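Local structure of berberine bridge enzyme-like 28 (Arabidopsis thaliana, 5D79) at residues D62-N67 with D129-R134; R105-G110 with L116-Y121. The protein is a secreted, FAD-dependent plant oxidoreductase of the berberine bridge enzyme-like group that takes part in adaptation to salt stress. All coordinates share one frame; numbering follows the deposited sequence.

How the contacts relate
Two contacts with centres about 9 Å apart illustrate how neighbouring loops of one domain can share residues around a cofactor site. Contact 2 folds the end of strand 103-107 and the turn after it against 116-121, and this pair meets the adenosine and pyrophosphate half of FAD directly. Contact 1 encloses contact 2 along the chain, with the side chain of Ser64 about 7 Å from FAD. The two touch through a salt bridge between Arg107 NH2 and Asp129 OD2 (2.9 Å) and through packing of Ile65 CG2 on Tyr118 OH (3.2 Å). Both lie near His111, the known flavin attachment residue, although no covalent bond to it is present in this structure.

Contact 1 of 2, residues D62-N67 with D129-R134; sequences DSSIQN and DLRNLR
Arg131 spans the gap to Ser63 and Ser64, and its side chain first bends round the carboxylate of Asp129. The backbone sets Arg131 CB 3.1 Å from Asp129 OD1. CG, between the backbone N and the carbonyl carbon (chi1 69°), stays beside the acid, with Arg131 CG 3.3 Å from Asp129 OD1, and CD carries the chain past it. A second bend, at chi3 (41°), turns Arg131 NE back to Asp129 OD1 at 2.9 Å, reaching it from above the carboxylate plane. Arg131 NH2 closes a salt bridge to Asp129 OD2 at 2.8 Å. Held in this way, the guanidinium presents its far end to Ser63 OG, which lies in its plane and accepts from Arg131 NH1 (3.1 Å) and from Arg131 NH2 (3.0 Å). Ser63 OG is also bonded to Ser59 O, in helix 58-63. Ser64 OG takes a weaker, bent bond from Arg131 NH2 and donates to a water. Were an alanine to replace Arg131, Asp129 would probably be left with Arg107 as its remaining arginine partner and Ser63 OG without its two-nitrogen grip, opening a gap between the segments. Asp129 OD1 also accepts from Arg131 N (3.0 Å), forming an Asx turn. Together with the type I turn from Leu130 to Leu133, it shapes the chain as it leaves strand 125-129 of the PCMH-type FAD-binding domain.

Contact 2 of 2, residues R105-G110 with L116-Y121; sequences RTRSAG and LSYIAY. With FAD (flavin-adenine dinucleotide), chain E.
Arg105 packs closely against 116-121. Its NH1 donates to Leu116 O at 2.9 Å with an angle of 160° at the hydrogen, and the acceptor lies in the guanidinium plane. Ala120 CB covers one face of the group, 3.5 Å from Arg105 NH2, a nitrogen whose salt bridge to Glu523 probably balances the charge. Near the start of the same side chain, Arg105 CB presses on Ser117 O (3.3 Å), a buried oxygen with no hydrogen-bond partner in the model.

Toward Gly110 the fit is looser, with no direct hydrogen bond across the segments. Arg107 and Tyr118 cross obliquely, their planes 49° apart, the polar end of Arg107 being taken up by Asp129 and Leu61 O. Gly110 O stays 4.2 Å from Tyr118 CE1, and a water at the ring edge bridges it to Tyr118 OH.

Both segments also turn polar atoms to FAD. Ser108 N (2.9 Å) and Gly110 N (2.8 Å) donate to FAD O2A. Ser117 OG, between the backbone N and the carbonyl carbon (chi1 52°), is thereby pointed at FAD O1A, only 2.5 Å away. Within these segments the donors to this phosphate are neutral N-H and hydroxyl groups, which probably offset its charge in part.

Contact 1 of 2, residues D62-N67 with D129-R134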
loop_
_atom_site.group_PDB
_atom_site.type_symbol
_atom_site.label_atom_id
_atom_site.label_comp_id
_atom_site.label_asym_id
_atom_site.label_seq_id
_atom_site.Cartn_x
_atom_site.Cartn_y
_atom_site.Cartn_z
ATOM N N ASP A 62 -4.621 18.002 -8.333
ATOM C CA ASP A 62 -3.175 17.835 -8.336
ATOM C C ASP A 62 -2.648 17.532 -6.942
ATOM O O ASP A 62 -1.615 16.877 -6.797
ATOM C CB ASP A 62 -2.486 19.094 -8.878
ATOM C CG ASP A 62 -1.610 18.816 -10.088
ATOM O OD1 ASP A 62 -0.562 18.149 -9.929
ATOM O OD2 ASP A 62 -1.960 19.292 -11.191
ATOM N N SER A 63 -3.366 18.001 -5.924
ATOM C CA SER A 63 -2.840 18.035 -4.553
ATOM C C SER A 63 -2.428 16.677 -3.968
ATOM O O SER A 63 -1.371 16.565 -3.342
ATOM C CB SER A 63 -3.859 18.697 -3.615
ATOM O OG SER A 63 -5.168 18.642 -4.146
ATOM N N SER A 64 -3.253 15.654 -4.155
ATOM C CA SER A 64 -2.902 14.343 -3.636
ATOM C C SER A 64 -2.522 13.358 -4.730
ATOM O O SER A 64 -2.828 12.179 -4.605
ATOM C CB SER A 64 -4.048 13.761 -2.796
ATOM O OG SER A 64 -5.303 14.288 -3.159
ATOM N N ILE A 65 -1.864 13.825 -5.796
ATOM C CA ILE A 65 -1.264 12.898 -6.765
ATOM C C ILE A 65 0.139 12.548 -6.289
ATOM O O ILE A 65 1.057 13.363 -6.357
ATOM C CB ILE A 65 -1.211 13.465 -8.203
ATOM C CG1 ILE A 65 -2.623 13.534 -8.802
ATOM C CG2 ILE A 65 -0.337 12.585 -9.077
ATOM C CD1 ILE A 65 -2.695 14.063 -10.234
ATOM N N GLN A 66 0.286 11.332 -5.772
ATOM C CA GLN A 66 1.531 10.898 -5.158
ATOM C C GLN A 66 2.341 9.995 -6.091
ATOM O O GLN A 66 3.275 9.305 -5.671
ATOM C CB GLN A 66 1.241 10.202 -3.833
ATOM C CG GLN A 66 0.594 11.117 -2.793
ATOM C CD GLN A 66 1.539 12.190 -2.227
ATOM O OE1 GLN A 66 2.626 12.443 -2.758
ATOM N NE2 GLN A 66 1.115 12.825 -1.136
ATOM N N ASN A 67 1.954 10.011 -7.363
ATOM C CA ASN A 67 2.810 9.574 -8.459
ATOM C C ASN A 67 2.677 10.604 -9.599
ATOM O O ASN A 67 1.796 10.487 -10.465
ATOM C CB ASN A 67 2.444 8.160 -8.923
ATOM C CG ASN A 67 3.584 7.478 -9.667
ATOM O OD1 ASN A 67 4.522 8.136 -10.137
ATOM N ND2 ASN A 67 3.508 6.154 -9.780
ATOM N N ASP A 129 -13.029 12.568 -3.607
ATOM C CA ASP A 129 -11.826 12.816 -2.810
ATOM C C ASP A 129 -12.217 12.896 -1.334
ATOM O O ASP A 129 -13.039 13.732 -0.949
ATOM C CB ASP A 129 -11.139 14.107 -3.280
ATOM C CG ASP A 129 -9.733 14.312 -2.683
ATOM O OD1 ASP A 129 -9.556 14.196 -1.452
ATOM O OD2 ASP A 129 -8.800 14.623 -3.462
ATOM N N LEU A 130 -11.619 12.031 -0.515
ATOM C CA LEU A 130 -12.025 11.867 0.885
ATOM C C LEU A 130 -11.234 12.725 1.857
ATOM O O LEU A 130 -11.300 12.514 3.065
ATOM C CB LEU A 130 -11.897 10.406 1.303
ATOM C CG LEU A 130 -12.786 9.451 0.511
ATOM C CD1 LEU A 130 -12.437 8.020 0.823
ATOM C CD2 LEU A 130 -14.240 9.727 0.829
ATOM N N ARG A 131 -10.513 13.704 1.325
ATOM C CA ARG A 131 -9.620 14.538 2.115
ATOM C C ARG A 131 -10.265 15.209 3.334
ATOM O O ARG A 131 -9.580 15.510 4.299
ATOM C CB ARG A 131 -9.013 15.614 1.222
ATOM C CG ARG A 131 -9.993 16.675 0.738
ATOM C CD ARG A 131 -9.275 17.607 -0.193
ATOM N NE ARG A 131 -8.403 16.830 -1.063
ATOM C CZ ARG A 131 -7.592 17.347 -1.975
ATOM N NH1 ARG A 131 -7.530 18.662 -2.145
ATOM N NH2 ARG A 131 -6.841 16.543 -2.717
ATOM N N ASN A 132 -11.575 15.440 3.290
ATOM C CA ASN A 132 -12.268 16.138 4.373
ATOM C C ASN A 132 -12.745 15.214 5.487
ATOM O O ASN A 132 -13.057 15.672 6.587
ATOM C CB ASN A 132 -13.464 16.921 3.824
ATOM C CG ASN A 132 -13.048 18.131 3.019
ATOM O OD1 ASN A 132 -11.944 18.659 3.198
ATOM N ND2 ASN A 132 -13.931 18.586 2.132
ATOM N N LEU A 133 -12.814 13.918 5.190
ATOM C CA LEU A 133 -13.241 12.926 6.173
ATOM C C LEU A 133 -12.043 12.130 6.683
ATOM O O LEU A 133 -11.774 11.021 6.222
ATOM C CB LEU A 133 -14.295 11.986 5.574
ATOM C CG LEU A 133 -15.606 12.631 5.120
ATOM C CD1 LEU A 133 -16.553 11.607 4.506
ATOM C CD2 LEU A 133 -16.261 13.347 6.289
ATOM N N ARG A 134 -11.331 12.709 7.642
ATOM C CA ARG A 134 -10.110 12.107 8.156
ATOM C C ARG A 134 -10.066 12.127 9.677
ATOM O O ARG A 134 -8.988 12.126 10.281
ATOM C CB ARG A 134 -8.884 12.825 7.587
ATOM C CG ARG A 134 -8.835 14.308 7.850
ATOM C CD ARG A 134 -7.587 14.899 7.235
ATOM N NE ARG A 134 -7.839 16.206 6.644
ATOM C CZ ARG A 134 -6.888 17.042 6.237
ATOM N NH1 ARG A 134 -7.218 18.211 5.703
ATOM N NH2 ARG A 134 -5.610 16.712 6.374
HETATM O O HOH W 1 -7.218 13.356 -1.272
#

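Contact 2 of 2, residues R105-G110 with L116-Y121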
loop_
_atom_site.group_PDB
_atom_site.type_symbol
_atom_site.label_atom_id
_atom_site.label_comp_id
_atom_site.label_asym_id
_atom_site.label_seq_id
_atom_site.Cartn_x
_atom_site.Cartn_y
_atom_site.Cartn_z
ATOM N N ARG A 105 -14.407 7.497 -9.318
ATOM C CA ARG A 105 -13.229 6.916 -8.690
ATOM C C ARG A 105 -13.084 7.512 -7.303
ATOM O O ARG A 105 -13.353 8.685 -7.116
ATOM C CB ARG A 105 -11.976 7.177 -9.518
ATOM C CG ARG A 105 -11.945 6.441 -10.842
ATOM C CD ARG A 105 -11.926 4.934 -10.648
ATOM N NE ARG A 105 -12.142 4.238 -11.912
ATOM C CZ ARG A 105 -11.174 3.777 -12.697
ATOM N NH1 ARG A 105 -9.902 3.921 -12.342
ATOM N NH2 ARG A 105 -11.476 3.158 -13.829
ATOM N N THR A 106 -12.666 6.706 -6.331
ATOM C CA THR A 106 -12.543 7.179 -4.954
ATOM C C THR A 106 -11.089 7.378 -4.531
ATOM O O THR A 106 -10.283 6.449 -4.589
ATOM C CB THR A 106 -13.198 6.206 -3.974
ATOM O OG1 THR A 106 -14.602 6.173 -4.213
ATOM C CG2 THR A 106 -12.949 6.648 -2.539
ATOM N N ARG A 107 -10.755 8.587 -4.091
ATOM C CA ARG A 107 -9.395 8.865 -3.654
ATOM C C ARG A 107 -9.325 9.169 -2.163
ATOM O O ARG A 107 -10.099 9.975 -1.655
ATOM C CB ARG A 107 -8.801 10.033 -4.446
ATOM C CG ARG A 107 -7.349 10.301 -4.100
ATOM C CD ARG A 107 -6.649 11.146 -5.133
ATOM N NE ARG A 107 -7.098 12.529 -5.101
ATOM C CZ ARG A 107 -6.693 13.461 -5.952
ATOM N NH1 ARG A 107 -5.832 13.149 -6.912
ATOM N NH2 ARG A 107 -7.149 14.704 -5.835
ATOM N N SER A 108 -8.395 8.514 -1.466
ATOM C CA SER A 108 -8.076 8.876 -0.083
ATOM C C SER A 108 -6.870 9.810 -0.045
ATOM O O SER A 108 -7.024 11.005 0.133
ATOM C CB SER A 108 -7.812 7.638 0.773
ATOM O OG SER A 108 -8.979 6.845 0.882
ATOM N N ALA A 109 -5.670 9.272 -0.214
ATOM C CA ALA A 109 -4.487 10.122 -0.190
ATOM C C ALA A 109 -3.657 9.933 -1.445
ATOM O O ALA A 109 -2.594 10.529 -1.582
ATOM C CB ALA A 109 -3.646 9.854 1.051
ATOM N N GLY A 110 -4.137 9.082 -2.348
ATOM C CA GLY A 110 -3.654 9.072 -3.720
ATOM C C GLY A 110 -2.313 8.434 -4.024
ATOM O O GLY A 110 -1.622 8.844 -4.959
ATOM N N LEU A 116 -5.052 5.033 -10.288
ATOM C CA LEU A 116 -6.420 4.627 -10.631
ATOM C C LEU A 116 -7.491 5.191 -9.713
ATOM O O LEU A 116 -8.675 4.907 -9.906
ATOM C CB LEU A 116 -6.543 3.105 -10.637
ATOM C CG LEU A 116 -5.777 2.366 -11.723
ATOM C CD1 LEU A 116 -6.239 0.927 -11.777
ATOM C CD2 LEU A 116 -5.949 3.058 -13.068
ATOM N N SER A 117 -7.078 5.977 -8.719
ATOM C CA SER A 117 -8.009 6.659 -7.816
ATOM C C SER A 117 -8.431 8.035 -8.351
ATOM O O SER A 117 -9.430 8.618 -7.909
ATOM C CB SER A 117 -7.381 6.809 -6.429
ATOM O OG SER A 117 -6.099 7.401 -6.518
ATOM N N TYR A 118 -7.660 8.549 -9.302
ATOM C CA TYR A 118 -7.972 9.832 -9.920
ATOM C C TYR A 118 -7.840 9.749 -11.435
ATOM O O TYR A 118 -7.916 10.760 -12.116
ATOM C CB TYR A 118 -7.070 10.942 -9.363
ATOM C CG TYR A 118 -5.600 10.630 -9.459
ATOM C CD1 TYR A 118 -4.965 9.897 -8.468
ATOM C CD2 TYR A 118 -4.844 11.061 -10.543
ATOM C CE1 TYR A 118 -3.619 9.596 -8.550
ATOM C CE2 TYR A 118 -3.494 10.763 -10.642
ATOM C CZ TYR A 118 -2.886 10.032 -9.637
ATOM O OH TYR A 118 -1.544 9.727 -9.713
ATOM N N ILE A 119 -7.646 8.542 -11.958
ATOM C CA ILE A 119 -7.677 8.306 -13.400
ATOM C C ILE A 119 -8.587 7.144 -13.768
ATOM O O ILE A 119 -8.463 6.057 -13.212
ATOM C CB ILE A 119 -6.292 7.968 -13.985
ATOM C CG1 ILE A 119 -5.227 8.961 -13.528
ATOM C CG2 ILE A 119 -6.365 7.883 -15.517
ATOM C CD1 ILE A 119 -3.840 8.576 -13.988
ATOM N N ALA A 120 -9.488 7.385 -14.712
ATOM C CA ALA A 120 -10.215 6.317 -15.384
ATOM C C ALA A 120 -9.895 6.402 -16.867
ATOM O O ALA A 120 -9.809 7.501 -17.425
ATOM C CB ALA A 120 -11.718 6.431 -15.143
ATOM N N TYR A 121 -9.708 5.258 -17.512
ATOM C CA TYR A 121 -9.355 5.267 -18.927
ATOM C C TYR A 121 -10.543 4.951 -19.839
ATOM O O TYR A 121 -11.380 4.120 -19.513
ATOM C CB TYR A 121 -8.207 4.289 -19.183
ATOM C CG TYR A 121 -6.896 4.731 -18.564
ATOM C CD1 TYR A 121 -6.146 5.745 -19.138
ATOM C CD2 TYR A 121 -6.411 4.135 -17.405
ATOM C CE1 TYR A 121 -4.953 6.155 -18.582
ATOM C CE2 TYR A 121 -5.215 4.537 -16.839
ATOM C CZ TYR A 121 -4.487 5.548 -17.435
ATOM O OH TYR A 121 -3.293 5.969 -16.887
HETATM P PA FAD E . -5.399 6.004 -3.247
HETATM O O1A FAD E . -4.864 6.279 -4.629
HETATM O O2A FAD E . -6.201 7.156 -2.687
HETATM O O5B FAD E . -6.252 4.631 -3.262
HETATM C C5B FAD E . -5.756 3.463 -3.900
HETATM C C4B FAD E . -6.871 2.488 -4.300
HETATM O O4B FAD E . -7.750 2.307 -3.204
HETATM C C3B FAD E . -7.692 3.030 -5.461
HETATM O O3B FAD E . -8.105 1.992 -6.324
HETATM C C2B FAD E . -8.880 3.672 -4.766
HETATM O O2B FAD E . -10.038 3.696 -5.581
HETATM C C1B FAD E . -9.034 2.828 -3.504
HETATM N N9A FAD E . -9.584 3.557 -2.341
HETATM C C8A FAD E . -9.022 4.587 -1.620
HETATM N N7A FAD E . -9.879 4.932 -0.625
HETATM C C5A FAD E . -10.976 4.141 -0.697
HETATM C C6A FAD E . -12.149 4.057 0.053
HETATM N N6A FAD E . -12.260 4.686 1.218
HETATM N N1A FAD E . -13.107 3.118 -0.278
HETATM C C2A FAD E . -12.900 2.264 -1.339
HETATM N N3A FAD E . -11.738 2.356 -2.080
HETATM C C4A FAD E . -10.794 3.273 -1.768
HETATM N N1 FAD E . 2.073 -0.270 0.798
HETATM C C2 FAD E . 2.500 -1.182 1.749
HETATM O O2 FAD E . 1.701 -1.974 2.262
HETATM N N3 FAD E . 3.834 -1.186 2.138
HETATM C C4 FAD E . 4.746 -0.298 1.590
HETATM O O4 FAD E . 5.892 -0.254 2.041
HETATM C C4X FAD E . 4.307 0.633 0.648
HETATM N N5 FAD E . 5.153 1.623 0.174
HETATM C C5X FAD E . 4.621 2.706 -0.510
HETATM C C6 FAD E . 5.388 3.837 -0.784
HETATM C C7 FAD E . 4.840 4.917 -1.480
HETATM C C7M FAD E . 5.679 6.123 -1.780
HETATM C C8 FAD E . 3.498 4.890 -1.868
HETATM C C8M FAD E . 2.891 6.025 -2.639
HETATM C C9 FAD E . 2.733 3.761 -1.597
HETATM C C9A FAD E . 3.302 2.650 -0.966
HETATM N N10 FAD E . 2.554 1.508 -0.725
HETATM C C10 FAD E . 2.955 0.654 0.283
HETATM C "C1'" FAD E . 1.291 1.251 -1.488
HETATM C "C2'" FAD E . 0.051 1.817 -0.823
HETATM O "O2'" FAD E . -0.186 1.120 0.381
HETATM C "C3'" FAD E . -1.108 1.656 -1.798
HETATM O "O3'" FAD E . -0.862 2.474 -2.921
HETATM C "C4'" FAD E . -2.423 2.096 -1.202
HETATM O "O4'" FAD E . -3.483 1.469 -1.875
HETATM C "C5'" FAD E . -2.594 3.584 -1.414
HETATM O "O5'" FAD E . -3.627 4.044 -0.574
HETATM P P FAD E . -4.049 5.586 -0.700
HETATM O O1P FAD E . -5.337 5.826 0.042
HETATM O O2P FAD E . -2.951 6.488 -0.195
HETATM O O3P FAD E . -4.125 5.700 -2.307
HETATM O O HOH W 2 -0.734 7.988 -7.715
#